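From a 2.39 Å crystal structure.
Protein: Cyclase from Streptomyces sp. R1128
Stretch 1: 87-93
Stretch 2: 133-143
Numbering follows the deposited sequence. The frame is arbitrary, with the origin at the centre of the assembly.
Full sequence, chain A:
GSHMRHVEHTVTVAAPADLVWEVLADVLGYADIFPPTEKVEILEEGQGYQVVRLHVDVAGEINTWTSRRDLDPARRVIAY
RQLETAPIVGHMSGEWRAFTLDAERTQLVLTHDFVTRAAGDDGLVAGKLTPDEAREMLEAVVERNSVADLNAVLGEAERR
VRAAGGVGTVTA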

# COMPACT_ATOMS: atom_id res chain seq x y z
N PRO A 87 -23.78 4.39 10.86
CA PRO A 87 -23.95 4.79 12.33
C PRO A 87 -22.68 4.83 13.23
O PRO A 87 -22.61 5.69 14.07
N ILE A 88 -21.72 3.96 13.05
CA ILE A 88 -20.56 3.92 13.94
C ILE A 88 -19.49 4.90 13.44
O ILE A 88 -18.45 5.07 14.08
N VAL A 89 -19.77 5.59 12.33
CA VAL A 89 -18.69 6.40 11.69
C VAL A 89 -18.93 7.82 11.98
O VAL A 89 -20.08 8.28 11.84
N GLY A 90 -17.88 8.51 12.40
CA GLY A 90 -18.06 9.91 12.80
C GLY A 90 -17.47 10.70 11.69
O GLY A 90 -18.05 11.70 11.26
N HIS A 91 -16.34 10.24 11.10
CA HIS A 91 -15.79 10.98 9.95
C HIS A 91 -15.12 10.03 9.02
O HIS A 91 -14.58 9.04 9.49
N MET A 92 -15.13 10.35 7.71
CA MET A 92 -14.55 9.46 6.71
C MET A 92 -14.20 10.20 5.41
O MET A 92 -15.11 10.61 4.65
N SER A 93 -12.88 10.33 5.15
CA SER A 93 -12.36 11.02 4.01
C SER A 93 -11.04 10.39 3.56
O SER A 93 -10.55 9.38 4.21
N GLU A 133 -15.22 -1.13 21.10
CA GLU A 133 -15.98 -1.95 20.11
C GLU A 133 -16.16 -1.30 18.75
O GLU A 133 -15.75 -1.85 17.76
N ALA A 134 -16.72 -0.10 18.73
CA ALA A 134 -16.86 0.69 17.50
C ALA A 134 -15.49 0.90 16.79
O ALA A 134 -15.39 0.71 15.57
N ARG A 135 -14.45 1.26 17.54
CA ARG A 135 -13.11 1.39 16.96
C ARG A 135 -12.56 0.21 16.28
O ARG A 135 -11.91 0.28 15.22
N GLU A 136 -12.74 -0.88 16.98
CA GLU A 136 -12.25 -2.18 16.61
C GLU A 136 -13.01 -2.61 15.38
O GLU A 136 -12.39 -3.05 14.45
N MET A 137 -14.33 -2.46 15.36
CA MET A 137 -15.13 -2.78 14.20
C MET A 137 -14.81 -1.91 12.93
O MET A 137 -14.75 -2.41 11.80
N LEU A 138 -14.64 -0.60 13.12
CA LEU A 138 -14.22 0.30 12.04
C LEU A 138 -12.85 0.02 11.50
O LEU A 138 -12.70 0.08 10.34
N GLU A 139 -11.84 -0.27 12.31
CA GLU A 139 -10.56 -0.73 11.67
C GLU A 139 -10.75 -1.93 10.75
O GLU A 139 -10.13 -1.93 9.68
N ALA A 140 -11.56 -2.94 11.18
CA ALA A 140 -11.71 -4.19 10.45
C ALA A 140 -12.35 -3.93 9.08
O ALA A 140 -12.00 -4.57 8.07
N VAL A 141 -13.23 -2.95 9.04
CA VAL A 141 -14.15 -2.73 7.94
C VAL A 141 -13.38 -1.82 6.92
O VAL A 141 -13.42 -2.00 5.71
N VAL A 142 -12.64 -0.86 7.44
CA VAL A 142 -11.81 -0.06 6.57
C VAL A 142 -10.72 -0.91 5.88
O VAL A 142 -10.56 -0.83 4.66
N GLU A 143 -10.04 -1.75 6.68
CA GLU A 143 -9.02 -2.67 6.23
C GLU A 143 -9.59 -3.64 5.16
O GLU A 143 -9.01 -3.77 4.05

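The contact between 87-93 and the helix 133-143 is a small, wholly apolar side-chain packing, in which I88, V89 and M92 lie against one face of the helix and no hydrogen bond crosses between the two stretches. It buries 292 Å², both sides summed, and joins segments at least 46 residues apart in sequence. The backbones come nearest at I88 and A134, whose CA atoms are 6.1 Å apart, and diverge toward M92 and V142, where the CA-CA distance is 9.9 Å; the CB atoms of I88 and A134 come within 4.5 Å at the first end, while at the other M92 reaches V142 through its terminal CE.

I88, in the loop, contributes the largest share of the buried area. Its CA-to-CB bond points toward the helix, with chi1 in p (64°) and chi2 at 137°, between wells. This conformation brings CD1 to 3.7 Å from CG of L138 and 3.9 Å from CG of M137, so a single methyl packs against two neighbouring helix residues. The same I88 CD1 is 4.0 Å from the backbone O of A134, an approach of carbon to oxygen that leaves the carbonyl to its helical partner: L138 N donates to A134 O at 2.9 Å. Nearer the main chain, CB of I88 faces CB of A134 at 4.5 Å, and the small alanine side chain goes with the close backbone approach here. M137 is extended, with chi1, chi2 and chi3 all t, and approaches I88 most closely with its CG.

L138 is the common partner, touched by all three contacting residues of the first stretch. It is buried and points toward that stretch, with chi1 off-well at -133° and chi2 in t. Besides the contact with I88, CD2 of L138 lies 3.8 Å from CG2 of V89 and 4.0 Å from CE of M92. V89 (chi1 t) points sideways rather than directly at the helix, yet CG2 still reaches the leucine.

The chain turns a corner at G90, and H91 then points away, leaving M92 to make the next contact. M92 points toward the helix with chi1 t, chi2 p and chi3 p; the folded outer part of this side chain carries CE across the wider backbone gap, to 4.1 Å from CG2 of V142, in addition to its 4.0 Å contact with CD2 of L138. V142 (chi1 t) is buried and points toward the first stretch. V141 also points that way but stops short, CG2 of V141 coming no closer than 5.9 Å to CD1 of I88.

Among the contacting helix positions, A134, L138 and V142 follow at intervals of four, with M137 three after A134, a spacing that gathers side chains on one side of a helix. Charged residues take no part: R135 points away, and the side chains of E133, E136, E139 and E143 are out of reach, with those of E133, E139 and E143 hydrogen-bonded elsewhere in the structure.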

# COMPACT_ATOMS: atom_id res chain seq x y z
CB PRO A 87 -24.99 3.81 12.90
CG PRO A 87 -25.77 3.37 11.61
CD PRO A 87 -24.78 3.41 10.42
CB ILE A 88 -20.00 2.48 14.08
CG1 ILE A 88 -19.48 2.01 12.69
CG2 ILE A 88 -21.13 1.54 14.72
CD1 ILE A 88 -18.08 1.24 12.72
CB VAL A 89 -18.60 6.18 10.12
CG1 VAL A 89 -17.71 7.25 9.42
CG2 VAL A 89 -18.17 4.82 9.82
CB HIS A 91 -14.86 12.10 10.42
CG HIS A 91 -15.61 13.23 11.13
ND1 HIS A 91 -15.81 13.28 12.51
CD2 HIS A 91 -16.23 14.35 10.62
CE1 HIS A 91 -16.47 14.38 12.81
NE2 HIS A 91 -16.74 15.04 11.69
CB MET A 92 -15.50 8.28 6.36
CG MET A 92 -14.87 7.28 5.33
SD MET A 92 -13.61 6.26 6.06
CE MET A 92 -14.57 5.39 7.34
CB SER A 93 -12.41 12.56 4.26
OG SER A 93 -11.26 13.00 4.92
CB GLU A 133 -17.33 -2.34 20.70
CG GLU A 133 -17.15 -3.31 21.84
CD GLU A 133 -18.41 -3.54 22.73
OE1 GLU A 133 -18.31 -4.36 23.70
OE2 GLU A 133 -19.49 -2.93 22.43
CB ALA A 134 -17.57 2.02 17.79
CB ARG A 135 -12.09 1.68 18.06
CG ARG A 135 -11.97 3.15 18.38
CD ARG A 135 -11.03 3.26 19.57
NE ARG A 135 -11.48 4.48 20.11
CZ ARG A 135 -11.89 4.74 21.33
NH1 ARG A 135 -11.73 3.93 22.36
NH2 ARG A 135 -12.34 5.97 21.48
CB GLU A 136 -12.47 -3.11 17.79
CG GLU A 136 -12.20 -4.52 17.50
CD GLU A 136 -10.76 -4.82 17.81
OE1 GLU A 136 -10.28 -4.09 18.69
OE2 GLU A 136 -10.13 -5.75 17.21
CB MET A 137 -16.61 -2.61 14.56
CG MET A 137 -17.47 -2.61 13.33
SD MET A 137 -19.21 -2.82 13.55
CE MET A 137 -19.69 -2.60 11.79
CB LEU A 138 -14.25 1.77 12.48
CG LEU A 138 -14.91 2.88 11.60
CD1 LEU A 138 -14.28 4.16 11.79
CD2 LEU A 138 -15.14 2.62 10.17
CB GLU A 139 -9.43 -1.17 12.64
CG GLU A 139 -9.05 -0.21 13.64
CD GLU A 139 -8.05 0.84 13.26
OE1 GLU A 139 -7.11 0.65 12.39
OE2 GLU A 139 -8.16 1.89 13.95
CB ALA A 140 -12.51 -5.23 11.24
CB VAL A 141 -15.45 -2.03 8.54
CG1 VAL A 141 -15.93 -0.85 7.59
CG2 VAL A 141 -16.54 -3.10 9.00
CB VAL A 142 -11.15 1.08 7.36
CG1 VAL A 142 -9.99 1.68 6.50
CG2 VAL A 142 -12.18 2.08 7.76
CB GLU A 143 -8.40 -3.41 7.42
CG GLU A 143 -7.60 -4.65 7.04
CD GLU A 143 -6.30 -4.31 6.28
OE1 GLU A 143 -5.88 -3.14 6.39
OE2 GLU A 143 -5.69 -5.20 5.61